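Local atomic coordinates of sorting nexin GRD19 (Saccharomyces cerevisiae, PDB entry 1OCS), a protein that binds phosphatidylinositol 3-phosphate and helps retrieve late Golgi membrane proteins from the prevacuolar compartment. Residues A[39-44]-A[61-66]; A[70-75]-A[154-159]. All blocks are in the same frame, centred on the assembly; numbering follows the deposited sequence.

In the fold
Both contacts belong to one PX domain, and they come in series along the chain: interaction 1 closes before interaction 2 opens. Interaction 1 pairs strand 36-46 with strand 57-66, the first two strands of a three-stranded antiparallel sheet. The loop 70-75 follows strand 57-66 almost directly, but its partner 154-159, at the end of helix 149-156, comes only near the C-terminus. Their centres are 12 Å apart, and they touch directly: T66 N lies 2.9 Å from R74 O, a probable hydrogen bond. Strand 57-66 is shared: its residues I62 and T66 pack on F154 and F71 of interaction 2, so the end of the chain is packed against the hairpin of the phosphoinositide-binding domain.

Interaction 1: residues A[39-44]-A[61-66]; sequences EVHNPK and EIICRT
V40 and I62 face each other as a non-hydrogen-bonded pair of an antiparallel hairpin, CA atoms 4.6 Å apart, with the hydrogen-bonded pairs E39–I63 and H41–E61 before and after them. Four backbone bonds hold the register; I63 N to E39 O, at 3.0 Å, is the straightest, with 166° at the hydrogen. Beside these bonds, V40 CA sits 3.3 Å from E61 O in a CA-H...O contact. Beyond H41 the strand carries one extra residue before K44 bonds the backbone of D59, consistent with a beta bulge, N42 taking a left-handed helical backbone conformation.

On one face V40 CG2 meets I62 CG1 at 4.2 Å. V40 also packs on L131 and M135 of helix 121-139, and I62 on I38, so this face belongs to the core; the side chain of V40 is about 8 Å from that of R127, which binds the phosphoinositide.

On the other face H41 and E61 run side by side, pointing the same way. The H41 ring, its CG set between backbone N and carbonyl carbon (chi1 73°), has N42 CB over the centre of one face. Its plane stands 82° from the E61 carboxylate, which approaches the ring edge too closely in the model for details to be trusted. I63 CG2 lies 3.8 Å from H41 CE1. The chemistry therefore divides by face: backbone bonds fix the strands, apolar contacts of V40 reach helix 121-139, and on the face of E39, H41, E61 and I63 the model gives no side-chain hydrogen bond between the strands, though the doubtful H41–E61 geometry limits that reading.

Interaction 2: residues A[70-75]-A[154-159]; sequences SFHKRV and FIEAEK
E156, in the last turn of helix 149-156, reaches out to the loop joining the second and third strands of the PX fold and takes the backbone N-H of H72. The bond from H72 N to E156 OE1 is short, 2.7 Å, and nearly straight at 162°; OE1 uses its syn lone pair. The carboxylate's other oxygen, OE2, lies in the plane of the H72 ring at its edge, 2.9 Å from CD2. An extended chain beyond CG (chi2 -175°) gives E156 this reach. OE1 also sits 3.5 Å from F71 CB. Replacing E156 by an alanine would probably leave the H72 N-H without its acceptor and the H72 ring freer to turn.

Next to this polar link, F71 crosses I155 at about a right angle, with I155 CD1 3.8 Å from F71 CE2 at the ring edge. Further out, F71 packs on L36, T66 and V152, and I155 on I38 and C64, which ties loop and helix to the sheet. The loop is also held from within: K73, bent at chi4, brings NZ to V75 O at 2.8 Å, in the carbonyl plane and on a lone pair.

Interaction 1: residues A[39-44]-A[61-66]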
# COMPACT_ATOMS: atom_id res chain seq x y z
N GLU A 39 -2.68 -1.96 -8.10
CA GLU A 39 -3.17 -0.62 -8.30
C GLU A 39 -3.80 -0.09 -7.02
O GLU A 39 -4.38 -0.85 -6.24
CB GLU A 39 -4.21 -0.61 -9.43
CG GLU A 39 -4.87 0.74 -9.66
CD GLU A 39 -5.86 0.72 -10.82
OE1 GLU A 39 -6.48 1.78 -11.09
OE2 GLU A 39 -6.00 -0.34 -11.47
N VAL A 40 -3.65 1.21 -6.80
CA VAL A 40 -4.24 1.87 -5.64
C VAL A 40 -5.25 2.82 -6.25
O VAL A 40 -4.90 3.65 -7.09
CB VAL A 40 -3.18 2.66 -4.84
CG1 VAL A 40 -3.84 3.35 -3.64
CG2 VAL A 40 -2.08 1.72 -4.36
N HIS A 41 -6.51 2.70 -5.85
CA HIS A 41 -7.55 3.54 -6.40
C HIS A 41 -8.76 3.53 -5.48
O HIS A 41 -8.66 3.17 -4.31
CB HIS A 41 -7.95 3.01 -7.79
CG HIS A 41 -8.73 1.74 -7.74
ND1 HIS A 41 -8.35 0.66 -6.97
CD2 HIS A 41 -9.90 1.39 -8.32
CE1 HIS A 41 -9.25 -0.30 -7.08
NE2 HIS A 41 -10.20 0.12 -7.89
N ASN A 42 -9.91 3.94 -6.01
CA ASN A 42 -11.15 3.96 -5.24
C ASN A 42 -11.03 4.62 -3.86
O ASN A 42 -11.38 4.03 -2.84
CB ASN A 42 -11.65 2.52 -5.06
CG ASN A 42 -13.06 2.45 -4.51
OD1 ASN A 42 -13.45 1.45 -3.90
ND2 ASN A 42 -13.85 3.50 -4.73
N PRO A 43 -10.51 5.86 -3.82
CA PRO A 43 -10.39 6.51 -2.51
C PRO A 43 -11.78 6.79 -1.94
O PRO A 43 -12.71 7.08 -2.69
CB PRO A 43 -9.63 7.79 -2.84
CG PRO A 43 -10.08 8.10 -4.24
CD PRO A 43 -10.04 6.74 -4.90
N LYS A 44 -11.92 6.68 -0.63
CA LYS A 44 -13.20 6.93 0.02
C LYS A 44 -13.05 7.65 1.35
O LYS A 44 -12.28 7.23 2.22
CB LYS A 44 -13.95 5.61 0.25
CG LYS A 44 -14.58 5.02 -1.01
CD LYS A 44 -15.00 3.56 -0.81
CE LYS A 44 -16.02 3.39 0.31
NZ LYS A 44 -16.30 1.94 0.58
N GLU A 61 -8.28 1.74 -1.80
CA GLU A 61 -8.33 0.33 -2.09
C GLU A 61 -7.08 -0.11 -2.86
O GLU A 61 -6.63 0.57 -3.78
CB GLU A 61 -9.57 -0.01 -2.92
CG GLU A 61 -9.63 -1.47 -3.35
CD GLU A 61 -10.85 -1.77 -4.20
OE1 GLU A 61 -11.98 -1.64 -3.68
OE2 GLU A 61 -10.69 -2.14 -5.38
N ILE A 62 -6.53 -1.25 -2.45
CA ILE A 62 -5.38 -1.81 -3.14
C ILE A 62 -5.90 -3.11 -3.75
O ILE A 62 -6.45 -3.96 -3.05
CB ILE A 62 -4.22 -2.16 -2.18
CG1 ILE A 62 -3.72 -0.89 -1.47
CG2 ILE A 62 -3.07 -2.79 -2.98
CD1 ILE A 62 -2.54 -1.15 -0.55
N ILE A 63 -5.76 -3.24 -5.06
CA ILE A 63 -6.18 -4.46 -5.73
C ILE A 63 -4.93 -5.06 -6.34
O ILE A 63 -4.18 -4.38 -7.06
CB ILE A 63 -7.25 -4.19 -6.83
CG1 ILE A 63 -7.57 -5.49 -7.56
CG2 ILE A 63 -6.78 -3.10 -7.77
CD1 ILE A 63 -8.52 -5.33 -8.73
N CYS A 64 -4.69 -6.33 -6.04
CA CYS A 64 -3.50 -7.03 -6.52
C CYS A 64 -3.80 -8.43 -7.04
O CYS A 64 -4.65 -9.14 -6.48
CB CYS A 64 -2.49 -7.11 -5.36
SG CYS A 64 -0.94 -8.00 -5.70
N ARG A 65 -3.13 -8.81 -8.12
CA ARG A 65 -3.26 -10.14 -8.71
C ARG A 65 -1.84 -10.64 -8.85
O ARG A 65 -0.98 -9.91 -9.34
CB ARG A 65 -3.89 -10.10 -10.09
CG ARG A 65 -5.40 -10.15 -10.12
CD ARG A 65 -5.86 -10.98 -11.32
NE ARG A 65 -5.12 -10.63 -12.53
CZ ARG A 65 -5.30 -11.21 -13.71
NH1 ARG A 65 -4.57 -10.83 -14.76
NH2 ARG A 65 -6.20 -12.18 -13.84
N THR A 66 -1.58 -11.87 -8.45
CA THR A 66 -0.22 -12.38 -8.56
C THR A 66 -0.19 -13.90 -8.50
O THR A 66 -1.17 -14.54 -8.12
CB THR A 66 0.65 -11.81 -7.41
OG1 THR A 66 2.02 -12.18 -7.62
CG2 THR A 66 0.19 -12.37 -6.07

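Interaction 2: residues A[70-75]-A[154-159]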
# COMPACT_ATOMS: atom_id res chain seq x y z
N SER A 70 5.48 -16.37 -2.76
CA SER A 70 5.45 -15.81 -1.41
C SER A 70 4.03 -15.42 -0.99
O SER A 70 3.76 -15.22 0.19
CB SER A 70 6.37 -14.59 -1.30
OG SER A 70 6.02 -13.60 -2.25
N PHE A 71 3.13 -15.32 -1.97
CA PHE A 71 1.75 -14.95 -1.68
C PHE A 71 0.89 -16.20 -1.46
O PHE A 71 1.25 -17.29 -1.91
CB PHE A 71 1.17 -14.09 -2.80
CG PHE A 71 1.71 -12.69 -2.82
CD1 PHE A 71 3.03 -12.44 -3.22
CD2 PHE A 71 0.92 -11.61 -2.43
CE1 PHE A 71 3.54 -11.14 -3.22
CE2 PHE A 71 1.42 -10.31 -2.43
CZ PHE A 71 2.73 -10.08 -2.82
N HIS A 72 -0.24 -16.03 -0.79
CA HIS A 72 -1.12 -17.16 -0.46
C HIS A 72 -2.39 -17.28 -1.31
O HIS A 72 -3.10 -18.28 -1.23
CB HIS A 72 -1.50 -17.08 1.02
CG HIS A 72 -0.32 -16.90 1.92
ND1 HIS A 72 0.49 -17.95 2.31
CD2 HIS A 72 0.23 -15.79 2.46
CE1 HIS A 72 1.48 -17.48 3.05
NE2 HIS A 72 1.35 -16.17 3.16
N LYS A 73 -2.69 -16.25 -2.10
CA LYS A 73 -3.86 -16.29 -2.96
C LYS A 73 -3.60 -15.42 -4.19
O LYS A 73 -2.72 -14.56 -4.18
CB LYS A 73 -5.11 -15.84 -2.20
CG LYS A 73 -5.04 -14.50 -1.50
CD LYS A 73 -6.05 -14.47 -0.34
CE LYS A 73 -6.29 -13.07 0.18
NZ LYS A 73 -7.13 -12.28 -0.76
N ARG A 74 -4.37 -15.65 -5.25
CA ARG A 74 -4.19 -14.93 -6.51
C ARG A 74 -4.64 -13.49 -6.45
O ARG A 74 -3.92 -12.59 -6.89
CB ARG A 74 -4.93 -15.66 -7.63
CG ARG A 74 -4.79 -15.05 -9.03
CD ARG A 74 -5.54 -15.93 -10.04
NE ARG A 74 -5.42 -15.49 -11.43
CZ ARG A 74 -4.37 -15.69 -12.22
NH1 ARG A 74 -3.30 -16.33 -11.77
NH2 ARG A 74 -4.40 -15.27 -13.47
N VAL A 75 -5.83 -13.26 -5.90
CA VAL A 75 -6.40 -11.92 -5.83
C VAL A 75 -6.57 -11.40 -4.41
O VAL A 75 -7.07 -12.09 -3.53
CB VAL A 75 -7.78 -11.89 -6.54
CG1 VAL A 75 -8.36 -10.49 -6.49
CG2 VAL A 75 -7.62 -12.35 -7.99
N PHE A 154 0.92 -6.66 3.88
CA PHE A 154 0.33 -5.36 3.57
C PHE A 154 -0.70 -5.45 2.45
O PHE A 154 -1.70 -4.73 2.44
CB PHE A 154 1.41 -4.36 3.15
CG PHE A 154 0.89 -2.97 2.91
CD1 PHE A 154 0.40 -2.20 3.97
CD2 PHE A 154 0.88 -2.42 1.63
CE1 PHE A 154 -0.09 -0.91 3.76
CE2 PHE A 154 0.40 -1.13 1.40
CZ PHE A 154 -0.09 -0.38 2.47
N ILE A 155 -0.44 -6.35 1.51
CA ILE A 155 -1.33 -6.55 0.38
C ILE A 155 -2.50 -7.50 0.67
O ILE A 155 -3.62 -7.27 0.21
CB ILE A 155 -0.53 -7.11 -0.83
CG1 ILE A 155 0.37 -6.00 -1.40
CG2 ILE A 155 -1.48 -7.67 -1.90
CD1 ILE A 155 1.38 -6.49 -2.42
N GLU A 156 -2.25 -8.55 1.45
CA GLU A 156 -3.26 -9.56 1.74
C GLU A 156 -4.17 -9.42 2.96
O GLU A 156 -5.36 -9.72 2.88
CB GLU A 156 -2.59 -10.94 1.82
CG GLU A 156 -2.03 -11.46 0.51
CD GLU A 156 -1.49 -12.88 0.62
OE1 GLU A 156 -1.28 -13.52 -0.43
OE2 GLU A 156 -1.28 -13.36 1.76
N ALA A 157 -3.61 -9.00 4.09
CA ALA A 157 -4.40 -8.89 5.32
C ALA A 157 -5.59 -7.96 5.22
O ALA A 157 -5.51 -6.88 4.63
CB ALA A 157 -3.50 -8.47 6.48
N GLU A 158 -6.72 -8.36 5.80
CA GLU A 158 -7.90 -7.51 5.78
C GLU A 158 -7.54 -6.25 6.56
O GLU A 158 -7.86 -5.14 6.16
CB GLU A 158 -9.09 -8.20 6.45
CG GLU A 158 -10.31 -7.31 6.52
CD GLU A 158 -11.50 -7.99 7.16
OE1 GLU A 158 -12.54 -7.31 7.34
OE2 GLU A 158 -11.40 -9.19 7.48
N LYS A 159 -6.85 -6.44 7.68
CA LYS A 159 -6.42 -5.34 8.52
C LYS A 159 -4.91 -5.43 8.72
O LYS A 159 -4.40 -6.42 9.23
CB LYS A 159 -7.13 -5.39 9.88
CG LYS A 159 -6.82 -4.22 10.79
CD LYS A 159 -7.65 -4.25 12.07
CE LYS A 159 -7.38 -3.03 12.93
NZ LYS A 159 -7.62 -1.77 12.16